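Local atomic coordinates of nicotinate phosphoribosyltransferase (Porphyromonas gingivalis, PDB entry 2IM5), a protein that probably catalyses the ATP-dependent synthesis of nicotinate mononucleotide from nicotinate and phosphoribosyl diphosphate, an entry step in NAD biosynthesis. Residues Glu153-His158 against Gln311-Ile316; Thr161-Gly166 against Ser190-Ser195. All blocks are in the same frame, centred on the assembly; numbering follows the deposited sequence.

In the fold
Both contacts belong to the α/β barrel of the enzyme, interaction 1 in its outer layer of helices and interaction 2 in its parallel sheet, their centres about 13 Å apart. Along the chain 153-158 comes first, 161-166 follows almost at once, then 190-195, and much later 311-316, so interaction 2 is nested within the loop closed by interaction 1. The two helices of interaction 1 each lead into a barrel strand, 162-164 and 325-330, and these strands are neighbours in the sheet. M155 joins the layers: its CE lies 3.3 Å from CD2 of F162, so the helix pair and the strand pair share one apolar interior.

Interaction 1: residues Glu153-His158 against Gln311-Ile316; sequences ELMREH and QRAIEI
I314 sets its side chain against L154 and H158, its CD1 in the corner they form, and so joins two adjacent helices of the outer layer of the α/β barrel. Helices 141-157 and 310-320 run almost parallel here, 13° apart, with axes 10.6 Å from each other, and the side chains of I314, L154 and H158 meet between them. From the branched CB of I314, CG2 reaches CD2 of the H158 imidazole at 3.6 Å. The other branch begins with CG1, anti to the carbonyl carbon (chi1 -69°), which passes 4.0 Å from CG of the ring. At its tip CD1 settles over the centre of the H158 ring face, 3.6 Å from the centroid, a CH-pi contact. The same methyl meets CG of L154 at 3.6 Å and lies near both leucine methyls, so a long, branched, purely apolar residue suits the position. Deeper in, the flexible M155 brings CE to within 4.4 Å of CB of A313; the small side chain of A313 also touches F328 of strand 325-330, consistent with a close approach of helix and strand. The imidazole of H158 is tied back to its own chain, which restrains its rotation. Its ND1 donates to L154 O at 3.2 Å, with the oxygen close to the ring plane, while the H158 backbone N reaches that oxygen from the opposite face of the carbonyl plane.

Interaction 2: residues Thr161-Gly166 against Ser190-Ser195; sequences TFSIFG and SLFGTS
A right-handed beta-alpha-beta crossover, strand 162-164, helix 173-186, strand 191-194, brings these two segments side by side as parallel neighbours in the barrel sheet. Around F162 the bonding is regular: its N donates to S190 O (2.9 Å) and its O accepts from F192 N (2.7 Å). I164 repeats the pattern, its N bonded to G193 O (3.0 Å) and its O to S195 N. One residue separates F162 from I164, but two separate their partners L191 and T194, so the second strand carries a beta bulge. F192 takes up the extra residue with a helix-like backbone (psi -48°), and G193 restores the extended course at phi 172°, a value glycine adopts without a side chain in the way.

CA of L191 lies over one face of the F162 ring, a CH-pi contact, while S190 OG sits in the ring plane at its edge, 3.4 Å from CE2; that hydroxyl is bonded to A187 O. CD1 of L191 meets F162 CE1 at 3.7 Å and also packs on CG1 of I164. These large apolar residues suit the face turned to the helices. On the other face, S163 OG comes to the edge of the F192 ring at CD2 (3.4 Å), and the hydroxyl is bonded to S208 OG. A water donates to I164 O and also bonds T194 OG1, which in turn is paired with N196 N.

Helix 173-186 covers I164 through T180 and L183, and helix 141-157 reaches S190 through M155; strand 325-330 flanks 162-164 in the sheet, and strand 206-207 flanks 191-194.

Interaction 1: residues Glu153-His158 against Gln311-Ile316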
# COMPACT_ATOMS: atom_id res chain seq x y z
N GLU A 153 18.57 -3.21 15.58
CA GLU A 153 19.91 -3.78 15.70
C GLU A 153 20.00 -5.11 14.97
O GLU A 153 21.00 -5.41 14.31
CB GLU A 153 20.29 -3.94 17.17
CG GLU A 153 20.29 -2.61 17.95
CD GLU A 153 20.61 -2.76 19.44
OE1 GLU A 153 20.00 -3.62 20.11
OE2 GLU A 153 21.47 -2.01 19.95
N LEU A 154 18.94 -5.91 15.06
CA LEU A 154 18.90 -7.20 14.39
C LEU A 154 18.99 -7.04 12.87
O LEU A 154 19.79 -7.72 12.21
CB LEU A 154 17.62 -7.95 14.75
CG LEU A 154 17.47 -9.35 14.16
CD1 LEU A 154 18.48 -10.30 14.80
CD2 LEU A 154 16.05 -9.86 14.40
N MET A 155 18.17 -6.16 12.30
CA MET A 155 18.17 -5.94 10.86
C MET A 155 19.54 -5.42 10.42
O MET A 155 20.07 -5.82 9.38
CB MET A 155 17.08 -4.93 10.46
CG MET A 155 15.64 -5.38 10.72
SD MET A 155 15.09 -6.83 9.75
CE MET A 155 14.62 -6.06 8.27
N ARG A 156 20.12 -4.53 11.23
CA ARG A 156 21.43 -3.95 10.94
C ARG A 156 22.49 -5.06 10.89
O ARG A 156 23.26 -5.15 9.94
CB ARG A 156 21.81 -2.93 12.02
CG ARG A 156 23.12 -2.20 11.78
CD ARG A 156 23.46 -1.32 12.97
NE ARG A 156 23.71 -2.13 14.16
CZ ARG A 156 23.51 -1.71 15.41
NH1 ARG A 156 23.06 -0.48 15.66
NH2 ARG A 156 23.77 -2.52 16.42
N GLU A 157 22.50 -5.89 11.92
CA GLU A 157 23.44 -6.99 12.04
C GLU A 157 23.38 -7.93 10.84
O GLU A 157 24.42 -8.31 10.30
CB GLU A 157 23.17 -7.78 13.32
CG GLU A 157 24.07 -8.99 13.52
CD GLU A 157 23.54 -9.94 14.60
OE1 GLU A 157 23.29 -9.47 15.74
OE2 GLU A 157 23.38 -11.15 14.31
N HIS A 158 22.17 -8.30 10.43
CA HIS A 158 22.01 -9.20 9.28
C HIS A 158 21.98 -8.48 7.94
O HIS A 158 21.80 -9.11 6.90
CB HIS A 158 20.74 -10.05 9.43
CG HIS A 158 20.81 -11.06 10.53
ND1 HIS A 158 20.73 -10.71 11.87
CD2 HIS A 158 20.95 -12.40 10.50
CE1 HIS A 158 20.83 -11.79 12.61
NE2 HIS A 158 20.97 -12.84 11.81
N GLN A 311 12.56 -11.38 12.05
CA GLN A 311 13.06 -12.74 11.98
C GLN A 311 12.65 -13.46 10.70
O GLN A 311 13.44 -14.18 10.10
CB GLN A 311 12.60 -13.55 13.20
CG GLN A 311 13.18 -14.95 13.26
CD GLN A 311 14.70 -14.97 13.10
OE1 GLN A 311 15.43 -14.23 13.78
NE2 GLN A 311 15.19 -15.81 12.19
N ARG A 312 11.40 -13.28 10.29
CA ARG A 312 10.93 -13.92 9.07
C ARG A 312 11.68 -13.35 7.86
O ARG A 312 11.94 -14.06 6.89
CB ARG A 312 9.42 -13.69 8.89
CG ARG A 312 8.86 -14.34 7.65
CD ARG A 312 8.72 -15.85 7.81
NE ARG A 312 7.66 -16.19 8.76
CZ ARG A 312 7.28 -17.44 9.04
NH1 ARG A 312 7.87 -18.48 8.46
NH2 ARG A 312 6.29 -17.65 9.91
N ALA A 313 12.02 -12.06 7.93
CA ALA A 313 12.75 -11.42 6.84
C ALA A 313 14.13 -12.08 6.71
O ALA A 313 14.61 -12.34 5.60
CB ALA A 313 12.91 -9.93 7.12
N ILE A 314 14.75 -12.35 7.85
CA ILE A 314 16.07 -12.98 7.86
C ILE A 314 16.00 -14.38 7.24
O ILE A 314 16.91 -14.79 6.52
CB ILE A 314 16.62 -13.07 9.31
CG1 ILE A 314 16.95 -11.66 9.81
CG2 ILE A 314 17.86 -13.96 9.36
CD1 ILE A 314 17.29 -11.58 11.28
N GLU A 315 14.92 -15.10 7.50
CA GLU A 315 14.74 -16.44 6.94
C GLU A 315 14.61 -16.38 5.42
O GLU A 315 15.25 -17.15 4.70
CB GLU A 315 13.50 -17.11 7.54
CG GLU A 315 13.63 -17.51 8.99
CD GLU A 315 12.28 -17.72 9.67
OE1 GLU A 315 11.37 -18.28 9.02
OE2 GLU A 315 12.13 -17.32 10.85
N ILE A 316 13.77 -15.47 4.92
CA ILE A 316 13.59 -15.32 3.48
C ILE A 316 14.91 -14.91 2.84
O ILE A 316 15.24 -15.33 1.74
CB ILE A 316 12.52 -14.23 3.16
CG1 ILE A 316 11.15 -14.70 3.66
CG2 ILE A 316 12.47 -13.96 1.66
CD1 ILE A 316 10.05 -13.65 3.51

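Interaction 2: residues Thr161-Gly166 against Ser190-Ser195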
# COMPACT_ATOMS: atom_id res chain seq x y z
N THR A 161 17.97 -5.23 4.25
CA THR A 161 17.39 -3.99 3.72
C THR A 161 15.88 -4.01 3.90
O THR A 161 15.21 -4.89 3.37
CB THR A 161 17.70 -3.82 2.23
OG1 THR A 161 19.12 -3.78 2.04
CG2 THR A 161 17.08 -2.53 1.69
N PHE A 162 15.34 -3.04 4.63
CA PHE A 162 13.90 -2.99 4.85
C PHE A 162 13.34 -1.58 4.86
O PHE A 162 14.08 -0.60 5.03
CB PHE A 162 13.56 -3.69 6.17
CG PHE A 162 13.87 -2.86 7.40
CD1 PHE A 162 12.86 -2.13 8.03
CD2 PHE A 162 15.16 -2.80 7.90
CE1 PHE A 162 13.14 -1.35 9.15
CE2 PHE A 162 15.45 -2.02 9.02
CZ PHE A 162 14.44 -1.30 9.64
N SER A 163 12.03 -1.49 4.66
CA SER A 163 11.32 -0.21 4.65
C SER A 163 10.13 -0.34 5.60
O SER A 163 9.62 -1.44 5.81
CB SER A 163 10.82 0.12 3.24
OG SER A 163 11.88 0.35 2.33
N ILE A 164 9.70 0.79 6.15
CA ILE A 164 8.57 0.83 7.06
C ILE A 164 7.27 1.05 6.27
O ILE A 164 7.07 2.11 5.68
CB ILE A 164 8.73 1.98 8.09
CG1 ILE A 164 10.08 1.84 8.80
CG2 ILE A 164 7.58 1.96 9.09
CD1 ILE A 164 10.45 3.02 9.69
N PHE A 165 6.41 0.03 6.24
CA PHE A 165 5.13 0.06 5.53
C PHE A 165 3.95 -0.16 6.49
O PHE A 165 3.00 -0.85 6.11
CB PHE A 165 5.04 -1.09 4.51
CG PHE A 165 5.95 -0.98 3.32
CD1 PHE A 165 6.72 0.16 3.10
CD2 PHE A 165 6.02 -2.02 2.40
CE1 PHE A 165 7.54 0.26 1.97
CE2 PHE A 165 6.83 -1.94 1.27
CZ PHE A 165 7.59 -0.79 1.05
N GLY A 166 3.97 0.39 7.69
CA GLY A 166 2.86 0.12 8.59
C GLY A 166 1.89 1.23 8.96
O GLY A 166 1.21 1.14 9.99
N SER A 190 20.60 -0.57 7.13
CA SER A 190 19.58 -1.55 6.80
C SER A 190 18.21 -0.90 6.55
O SER A 190 17.38 -1.43 5.83
CB SER A 190 19.46 -2.61 7.89
OG SER A 190 18.87 -2.09 9.07
N LEU A 191 17.98 0.26 7.16
CA LEU A 191 16.72 0.97 6.98
C LEU A 191 16.76 1.72 5.64
O LEU A 191 17.43 2.73 5.51
CB LEU A 191 16.50 1.98 8.11
CG LEU A 191 15.27 2.88 7.97
CD1 LEU A 191 14.01 2.02 8.04
CD2 LEU A 191 15.26 3.94 9.09
N PHE A 192 16.03 1.21 4.65
CA PHE A 192 16.01 1.86 3.35
C PHE A 192 15.23 3.17 3.41
O PHE A 192 15.69 4.21 2.93
CB PHE A 192 15.37 0.94 2.31
CG PHE A 192 15.30 1.55 0.94
CD1 PHE A 192 16.45 1.68 0.16
CD2 PHE A 192 14.10 2.06 0.45
CE1 PHE A 192 16.40 2.31 -1.08
CE2 PHE A 192 14.04 2.68 -0.79
CZ PHE A 192 15.19 2.81 -1.56
N GLY A 193 14.04 3.12 4.00
CA GLY A 193 13.21 4.31 4.10
C GLY A 193 11.84 3.97 4.63
O GLY A 193 11.64 2.91 5.22
N THR A 194 10.89 4.87 4.43
CA THR A 194 9.52 4.66 4.90
C THR A 194 8.50 5.04 3.84
O THR A 194 8.75 5.89 2.98
CB THR A 194 9.23 5.48 6.16
OG1 THR A 194 7.86 5.26 6.57
CG2 THR A 194 9.44 6.95 5.89
N SER A 195 7.34 4.40 3.91
CA SER A 195 6.27 4.66 2.98
C SER A 195 5.54 5.94 3.37
O SER A 195 4.95 6.61 2.51
CB SER A 195 5.31 3.47 2.97
OG SER A 195 4.28 3.67 2.02
O HOH W 1 5.13 3.76 7.28